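Local coordinates for CS6 fimbrial subunit B, CS6 fimbrial subunit A (PDB 4B9G), which probably serves as a structural fimbrial subunit of CS6, a colonization factor of enterotoxigenic Escherichia coli, an adhesive organelle linked to diarrhoeal disease, at residues Y83-S88 and S112-G117; H133-F138 and T151-V156. All blocks are in the same frame, centred on the assembly; numbering follows the deposited sequence.

Contact 1: residues Y83-S88 and S112-G117; sequences YIRKDS and SAIYTG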
ATOM      1  N   TYR A  83       6.459   2.178   2.885  1.00  5.99           N
ATOM      2  CA  TYR A  83       5.246   2.786   3.416  1.00  6.08           C
ATOM      3  C   TYR A  83       4.381   3.294   2.255  1.00  5.47           C
ATOM      4  O   TYR A  83       4.853   3.447   1.115  1.00  5.78           O
ATOM      5  CB  TYR A  83       5.543   3.946   4.382  1.00  7.58           C
ATOM      6  CG  TYR A  83       6.230   5.120   3.766  1.00  7.58           C
ATOM      7  CD1 TYR A  83       5.511   6.150   3.180  1.00  8.59           C
ATOM      8  CD2 TYR A  83       7.623   5.183   3.753  1.00 10.28           C
ATOM      9  CE1 TYR A  83       6.182   7.232   2.614  1.00 11.29           C
ATOM     10  CE2 TYR A  83       8.291   6.248   3.200  1.00 11.29           C
ATOM     11  CZ  TYR A  83       7.575   7.266   2.629  1.00 10.90           C
ATOM     12  OH  TYR A  83       8.219   8.358   2.095  1.00 14.25           O
ATOM     13  N   ILE A  84       3.116   3.576   2.547  1.00  4.83           N
ATOM     14  CA  ILE A  84       2.170   4.087   1.556  1.00  5.10           C
ATOM     15  C   ILE A  84       2.067   5.621   1.624  1.00  5.08           C
ATOM     16  O   ILE A  84       1.816   6.198   2.697  1.00  5.38           O
ATOM     17  CB  ILE A  84       0.758   3.460   1.785  1.00  5.07           C
ATOM     18  CG1 ILE A  84       0.810   1.952   1.513  1.00  6.16           C
ATOM     19  CG2 ILE A  84      -0.305   4.167   0.948  1.00  5.52           C
ATOM     20  CD1 ILE A  84       0.928   1.542   0.047  1.00  7.35           C
ATOM     21  N   ARG A  85       2.244   6.272   0.475  1.00  5.11           N
ATOM     22  CA  ARG A  85       2.114   7.717   0.296  1.00  5.60           C
ATOM     23  C   ARG A  85       0.901   7.983  -0.610  1.00  5.52           C
ATOM     24  O   ARG A  85       0.738   7.309  -1.640  1.00  5.89           O
ATOM     25  CB  ARG A  85       3.383   8.259  -0.376  1.00  6.54           C
ATOM     26  CG  ARG A  85       3.416   9.763  -0.512  1.00  8.09           C
ATOM     27  CD  ARG A  85       4.700  10.268  -1.162  1.00  9.59           C
ATOM     28  NE  ARG A  85       4.720   9.945  -2.585  1.00  8.33           N
ATOM     29  CZ  ARG A  85       5.815   9.703  -3.305  1.00 11.30           C
ATOM     30  NH1 ARG A  85       7.023   9.740  -2.771  1.00 12.20           N
ATOM     31  NH2 ARG A  85       5.682   9.396  -4.580  1.00 12.05           N
ATOM     32  N   LYS A  86       0.058   8.948  -0.241  1.00  4.91           N
ATOM     33  CA  LYS A  86      -1.022   9.365  -1.143  1.00  5.37           C
ATOM     34  C   LYS A  86      -0.476  10.346  -2.169  1.00  5.26           C
ATOM     35  O   LYS A  86       0.115  11.362  -1.791  1.00  5.80           O
ATOM     36  CB  LYS A  86      -2.156  10.018  -0.353  1.00  5.64           C
ATOM     37  CG  LYS A  86      -3.334  10.411  -1.231  1.00  6.06           C
ATOM     38  CD  LYS A  86      -4.554  10.924  -0.446  1.00  7.22           C
ATOM     39  CE  LYS A  86      -4.323  12.197   0.349  1.00  7.75           C
ATOM     40  NZ  LYS A  86      -4.107  13.357  -0.536  1.00  7.75           N
ATOM     41  N   ASP A  87      -0.700  10.048  -3.445  1.00  5.12           N
ATOM     42  CA  ASP A  87      -0.254  10.903  -4.538  1.00  5.43           C
ATOM     43  C   ASP A  87      -1.344  11.705  -5.253  1.00  5.77           C
ATOM     44  O   ASP A  87      -1.013  12.637  -5.998  1.00  5.81           O
ATOM     45  CB  ASP A  87       0.583  10.115  -5.540  1.00  6.54           C
ATOM     46  CG  ASP A  87       1.972   9.786  -4.995  1.00  8.22           C
ATOM     47  OD1 ASP A  87       2.456  10.487  -4.083  1.00  7.86           O
ATOM     48  OD2 ASP A  87       2.602   8.840  -5.493  1.00 13.54           O
ATOM     49  N   SER A  88      -2.612  11.403  -5.031  1.00  5.84           N
ATOM     50  CA  SER A  88      -3.688  12.274  -5.516  1.00  5.99           C
ATOM     51  C   SER A  88      -4.985  11.923  -4.811  1.00  6.30           C
ATOM     52  O   SER A  88      -5.164  10.814  -4.311  1.00  7.04           O
ATOM     53  CB  SER A  88      -3.880  12.199  -7.029  1.00  7.12           C
ATOM     54  OG  SER A  88      -4.391  10.933  -7.378  1.00  9.03           O
ATOM     55  N   SER A 112       1.273   5.332  -3.713  1.00  5.71           N
ATOM     56  CA  SER A 112       2.512   4.745  -4.013  1.00  5.76           C
ATOM     57  C   SER A 112       3.117   4.021  -2.797  1.00  4.62           C
ATOM     58  O   SER A 112       3.055   4.539  -1.679  1.00  5.65           O
ATOM     59  CB  SER A 112       3.468   5.745  -4.644  1.00  7.64           C
ATOM     60  OG  SER A 112       3.615   6.718  -3.759  1.00 14.36           O
ATOM     61  N   ALA A 113       3.717   2.858  -3.031  1.00  5.00           N
ATOM     62  CA  ALA A 113       4.535   2.150  -2.048  1.00  4.93           C
ATOM     63  C   ALA A 113       5.970   2.623  -2.186  1.00  5.06           C
ATOM     64  O   ALA A 113       6.577   2.449  -3.252  1.00  6.65           O
ATOM     65  CB  ALA A 113       4.448   0.639  -2.302  1.00  5.37           C
ATOM     66  N   ILE A 114       6.498   3.232  -1.134  1.00  5.27           N
ATOM     67  CA  ILE A 114       7.790   3.914  -1.164  1.00  5.85           C
ATOM     68  C   ILE A 114       8.843   3.130  -0.370  1.00  5.78           C
ATOM     69  O   ILE A 114       8.680   2.901   0.832  1.00  6.32           O
ATOM     70  CB  ILE A 114       7.670   5.339  -0.577  1.00  7.13           C
ATOM     71  CG1 ILE A 114       6.581   6.133  -1.317  1.00  8.78           C
ATOM     72  CG2 ILE A 114       9.016   6.047  -0.611  1.00  8.25           C
ATOM     73  CD1 ILE A 114       6.792   6.222  -2.801  1.00 10.74           C
ATOM     74  N   TYR A 115       9.907   2.718  -1.055  1.00  6.13           N
ATOM     75  CA  TYR A 115      10.984   1.925  -0.461  1.00  6.23           C
ATOM     76  C   TYR A 115      11.730   2.706   0.611  1.00  6.89           C
ATOM     77  O   TYR A 115      12.155   3.856   0.387  1.00  8.16           O
ATOM     78  CB  TYR A 115      11.945   1.512  -1.576  1.00  7.24           C
ATOM     79  CG  TYR A 115      13.098   0.661  -1.118  1.00  7.44           C
ATOM     80  CD1 TYR A 115      12.966  -0.719  -0.946  1.00  8.81           C
ATOM     81  CD2 TYR A 115      14.338   1.229  -0.840  1.00 14.41           C
ATOM     82  CE1 TYR A 115      14.023  -1.502  -0.520  1.00 10.37           C
ATOM     83  CE2 TYR A 115      15.419   0.438  -0.416  1.00 14.89           C
ATOM     84  CZ  TYR A 115      15.251  -0.932  -0.268  1.00 10.07           C
ATOM     85  OH  TYR A 115      16.297  -1.699   0.178  1.00 11.55           O
ATOM     86  N   THR A 116      11.938   2.058   1.756  1.00  7.09           N
ATOM     87  CA  THR A 116      12.642   2.683   2.876  1.00  9.35           C
ATOM     88  C   THR A 116      13.858   1.912   3.371  1.00 11.88           C
ATOM     89  O   THR A 116      14.545   2.382   4.274  1.00 17.17           O
ATOM     90  CB  THR A 116      11.737   2.850   4.097  1.00 12.45           C
ATOM     91  OG1 THR A 116      11.298   1.562   4.549  1.00 15.34           O
ATOM     92  CG2 THR A 116      10.581   3.679   3.782  1.00 13.55           C
ATOM     93  N   GLY A 117      14.115   0.734   2.815  1.00 12.61           N
ATOM     94  CA  GLY A 117      15.218  -0.110   3.270  1.00 13.92           C
ATOM     95  C   GLY A 117      14.825  -1.570   3.190  1.00 10.13           C
ATOM     96  O   GLY A 117      13.802  -1.886   2.604  1.00  9.55           O
TER
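The carboxylate oxygen OD2 of D87 is held by two donors, the hydroxyl of S112 across the strands and the guanidinium of R85 two residues back along its own strand. S112 OG gives its proton to D87 OD2 at 2.9 Å and comes from above the carboxylate plane, whereas R85 NH2 approaches the same oxygen in the guanidinium plane, on the syn lone pair, at a long 3.3 Å. D87 OD1 forms a salt bridge with R85 NE at 2.8 Å, so the arginine grips the carboxylate side-on and fixes its rotation. R85 gets there with CG anti to its backbone N (chi1 -175°) and a bend at chi3 (72°). That bend also lays the guanidinium against I114, whose CD1 sits over one face, 3.5 Å from R85 NH1. I114 serves Y83 too: its CB lies over the phenol face, a CH-pi contact 3.9 Å from the ring centroid and 18° off the normal. T116 CG2 meets the same ring at its edge, 3.3 Å from Y83 CD2. Beneath these side chains, Y83 with I114 and R85 with S112 are antiparallel hydrogen-bonded pairs, two bonds each, the straightest from R85 N to S112 O at 2.9 Å. D87 and S88 both face T110, a classic beta bulge. On the opposite face I84 and A113, both buried, pack against Y39 of strand 37-44. The Y83 and I114 face, reached by D87 from the bulge, thus holds an ion pair that takes a serine hydroxyl and packs against an isoleucine; with both donors, the carboxylate probably stays ionised.

Contact 2: residues H133-F138 and T151-V156; sequences HLTVSF and TKNFPV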
ATOM      1  N   HIS A 133       0.866  -8.263   0.774  1.00  7.98           N
ATOM      2  CA  HIS A 133      -0.539  -7.892   0.690  1.00  8.43           C
ATOM      3  C   HIS A 133      -0.734  -6.499   1.244  1.00  8.19           C
ATOM      4  O   HIS A 133       0.012  -6.058   2.118  1.00  9.04           O
ATOM      5  CB  HIS A 133      -1.422  -8.860   1.468  1.00  9.59           C
ATOM      6  CG  HIS A 133      -1.524 -10.208   0.826  1.00 12.80           C
ATOM      7  ND1 HIS A 133      -0.555 -11.172   0.991  1.00 14.66           N
ATOM      8  CD2 HIS A 133      -2.454 -10.750   0.006  1.00 14.85           C
ATOM      9  CE1 HIS A 133      -0.884 -12.250   0.303  1.00 15.98           C
ATOM     10  NE2 HIS A 133      -2.040 -12.029  -0.293  1.00 15.58           N
ATOM     11  N   LEU A 134      -1.760  -5.832   0.718  1.00  8.20           N
ATOM     12  CA  LEU A 134      -2.131  -4.484   1.115  1.00  7.36           C
ATOM     13  C   LEU A 134      -3.591  -4.519   1.558  1.00  7.44           C
ATOM     14  O   LEU A 134      -4.456  -4.926   0.789  1.00  7.78           O
ATOM     15  CB  LEU A 134      -1.999  -3.544  -0.081  1.00  7.33           C
ATOM     16  CG  LEU A 134      -2.421  -2.104   0.172  1.00  7.54           C
ATOM     17  CD1 LEU A 134      -1.450  -1.363   1.100  1.00  7.61           C
ATOM     18  CD2 LEU A 134      -2.564  -1.389  -1.146  1.00  8.72           C
ATOM     19  N   THR A 135      -3.865  -4.087   2.785  1.00  7.28           N
ATOM     20  CA  THR A 135      -5.228  -3.980   3.284  1.00  7.79           C
ATOM     21  C   THR A 135      -5.826  -2.651   2.831  1.00  6.94           C
ATOM     22  O   THR A 135      -5.272  -1.581   3.090  1.00  7.37           O
ATOM     23  CB  THR A 135      -5.282  -4.017   4.810  1.00  9.58           C
ATOM     24  OG1 THR A 135      -4.724  -5.256   5.280  1.00 12.98           O
ATOM     25  CG2 THR A 135      -6.713  -3.825   5.309  1.00 11.03           C
ATOM     26  N   VAL A 136      -6.975  -2.730   2.152  1.00  6.90           N
ATOM     27  CA  VAL A 136      -7.799  -1.561   1.874  1.00  6.52           C
ATOM     28  C   VAL A 136      -9.163  -1.821   2.493  1.00  6.31           C
ATOM     29  O   VAL A 136      -9.744  -2.899   2.327  1.00  6.86           O
ATOM     30  CB  VAL A 136      -7.947  -1.280   0.360  1.00  6.77           C
ATOM     31  CG1 VAL A 136      -8.797  -0.033   0.117  1.00  7.94           C
ATOM     32  CG2 VAL A 136      -6.581  -1.160  -0.321  1.00  8.00           C
ATOM     33  N   SER A 137      -9.655  -0.843   3.249  1.00  6.01           N
ATOM     34  CA  SER A 137     -10.966  -0.930   3.876  1.00  6.89           C
ATOM     35  C   SER A 137     -11.766   0.333   3.570  1.00  6.31           C
ATOM     36  O   SER A 137     -11.219   1.436   3.524  1.00  7.23           O
ATOM     37  CB  SER A 137     -10.858  -1.107   5.390  1.00  7.67           C
ATOM     38  OG  SER A 137     -10.048  -2.231   5.692  1.00  9.19           O
ATOM     39  N   PHE A 138     -13.068   0.138   3.350  1.00  6.88           N
ATOM     40  CA  PHE A 138     -14.024   1.204   3.090  1.00  7.36           C
ATOM     41  C   PHE A 138     -14.988   1.311   4.279  1.00  7.43           C
ATOM     42  O   PHE A 138     -15.414   0.292   4.835  1.00  8.49           O
ATOM     43  CB  PHE A 138     -14.852   0.899   1.839  1.00  8.32           C
ATOM     44  CG  PHE A 138     -14.099   0.990   0.521  1.00  7.65           C
ATOM     45  CD1 PHE A 138     -12.851   1.584   0.405  1.00  8.50           C
ATOM     46  CD2 PHE A 138     -14.697   0.512  -0.629  1.00  8.56           C
ATOM     47  CE1 PHE A 138     -12.220   1.690  -0.842  1.00  9.15           C
ATOM     48  CE2 PHE A 138     -14.088   0.631  -1.863  1.00  9.57           C
ATOM     49  CZ  PHE A 138     -12.849   1.222  -1.970  1.00  9.94           C
ATOM     50  N   THR A 151     -13.694  -4.757   3.160  1.00  9.37           N
ATOM     51  CA  THR A 151     -12.245  -4.818   3.301  1.00  9.28           C
ATOM     52  C   THR A 151     -11.687  -5.941   2.438  1.00  9.21           C
ATOM     53  O   THR A 151     -12.374  -6.941   2.188  1.00 10.12           O
ATOM     54  CB  THR A 151     -11.820  -4.971   4.799  1.00 10.24           C
ATOM     55  OG1 THR A 151     -10.399  -4.818   4.913  1.00 10.82           O
ATOM     56  CG2 THR A 151     -12.235  -6.299   5.374  1.00 12.07           C
ATOM     57  N   LYS A 152     -10.498  -5.841   1.955  1.00  8.65           N
ATOM     58  CA  LYS A 152      -9.792  -6.790   1.145  1.00  8.83           C
ATOM     59  C   LYS A 152      -8.288  -6.626   1.347  1.00  8.34           C
ATOM     60  O   LYS A 152      -7.779  -5.509   1.429  1.00  9.40           O
ATOM     61  CB  LYS A 152     -10.136  -6.648  -0.323  1.00 11.07           C
ATOM     62  CG  LYS A 152      -9.456  -7.481  -1.364  1.00 15.82           C
ATOM     63  CD  LYS A 152      -9.822  -8.856  -1.463  1.00 18.54           C
ATOM     64  CE  LYS A 152      -9.438  -9.582  -2.739  1.00 24.22           C
ATOM     65  NZ  LYS A 152      -8.131  -9.393  -2.925  1.00 29.87           N
ATOM     66  N   ASN A 153      -7.609  -7.759   1.461  1.00  8.86           N
ATOM     67  CA  ASN A 153      -6.162  -7.807   1.414  1.00  9.82           C
ATOM     68  C   ASN A 153      -5.715  -8.122  -0.020  1.00  9.67           C
ATOM     69  O   ASN A 153      -5.766  -9.266  -0.450  1.00 12.55           O
ATOM     70  CB  ASN A 153      -5.602  -8.822   2.412  1.00 11.37           C
ATOM     71  CG  ASN A 153      -5.881  -8.436   3.859  1.00 11.96           C
ATOM     72  OD1 ASN A 153      -6.203  -7.290   4.156  1.00 11.45           O
ATOM     73  ND2 ASN A 153      -5.768  -9.406   4.764  1.00 18.07           N
ATOM     74  N   PHE A 154      -5.328  -7.096  -0.767  1.00  8.28           N
ATOM     75  CA  PHE A 154      -4.940  -7.250  -2.169  1.00  8.67           C
ATOM     76  C   PHE A 154      -3.508  -7.765  -2.293  1.00  8.73           C
ATOM     77  O   PHE A 154      -2.589  -7.183  -1.703  1.00  8.38           O
ATOM     78  CB  PHE A 154      -5.018  -5.902  -2.902  1.00  7.79           C
ATOM     79  CG  PHE A 154      -6.415  -5.421  -3.163  1.00  7.28           C
ATOM     80  CD1 PHE A 154      -7.097  -5.773  -4.327  1.00  8.30           C
ATOM     81  CD2 PHE A 154      -7.042  -4.588  -2.259  1.00  8.12           C
ATOM     82  CE1 PHE A 154      -8.381  -5.310  -4.564  1.00  8.69           C
ATOM     83  CE2 PHE A 154      -8.343  -4.138  -2.495  1.00  9.31           C
ATOM     84  CZ  PHE A 154      -9.003  -4.489  -3.649  1.00  8.85           C
ATOM     85  N   PRO A 155      -3.279  -8.795  -3.125  1.00  8.19           N
ATOM     86  CA  PRO A 155      -1.884  -9.139  -3.453  1.00  7.90           C
ATOM     87  C   PRO A 155      -1.180  -8.003  -4.189  1.00  7.37           C
ATOM     88  O   PRO A 155      -1.758  -7.415  -5.113  1.00  7.83           O
ATOM     89  CB  PRO A 155      -2.030 -10.385  -4.335  1.00  9.89           C
ATOM     90  CG  PRO A 155      -3.366 -10.973  -3.957  1.00 11.88           C
ATOM     91  CD  PRO A 155      -4.235  -9.764  -3.690  1.00  8.59           C
ATOM     92  N   VAL A 156       0.055  -7.724  -3.767  1.00  6.61           N
ATOM     93  CA  VAL A 156       0.881  -6.676  -4.344  1.00  6.61           C
ATOM     94  C   VAL A 156       2.290  -7.235  -4.587  1.00  7.07           C
ATOM     95  O   VAL A 156       2.704  -8.189  -3.919  1.00  7.67           O
ATOM     96  CB  VAL A 156       0.923  -5.423  -3.413  1.00  6.59           C
ATOM     97  CG1 VAL A 156      -0.450  -4.824  -3.252  1.00  7.06           C
ATOM     98  CG2 VAL A 156       1.533  -5.746  -2.066  1.00  7.39           C
TER
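Antiparallel strands 133-138 and 151-156 run at 151° with their axes 4.3 Å apart, and hydrogen-bonded pairs at L134 with F154 and V136 with K152 hold them together. The second strand is the CssA donor sequence fused to CssB, so this pairing is made between the two parts of an engineered fusion. On the face of T135 and S137 the links are polar. T135 OG1, anti to its carbonyl carbon, donates to N153 OD1 at 2.8 Å from above the amide plane, and it also bonds the T57 hydroxyl, in the loop just after strand 51-56. Next along, S137 OG and T151 OG1 share a hydrogen bond of 2.7 Å. H133 lies across P155, with its CD2 edge near N153 O. The other face is greasy: V136 CG2 touches F154 CD2 at 4.0 Å, L134 CB meets V156 CG1 at 3.8 Å, and K152 CG lies over the centre of the F154 ring, 3.6 Å above its plane. On its other side strand 133-138 pairs with 51-56, while helix 17-20 brings I17 to V136 and D18 to K152, and Y39 of strand 37-44 covers both L134 and V156.

Overall arrangement
Contact 1 closes before contact 2 opens along the chain, strand 108-119 being followed directly by 128-142. Their centres lie about 15 Å apart, yet they touch through the core, I84 CD1 reaching L134 CD1 at 3.9 Å. Strand pairing connects them by two routes: 65-72 joins 79-88 to 128-142, and 37-44 with 21-28 joins 108-119 to 145-160, so the pairings run full circle. Contact 1 is made within CssB; contact 2 sets CssB against the CssA donor strand, antiparallel to 128-142 and parallel to 21-28. That insertion fits donor-strand complementation of an incomplete Ig-like pilin, as in chaperone-usher fimbriae, here achieved by fusion.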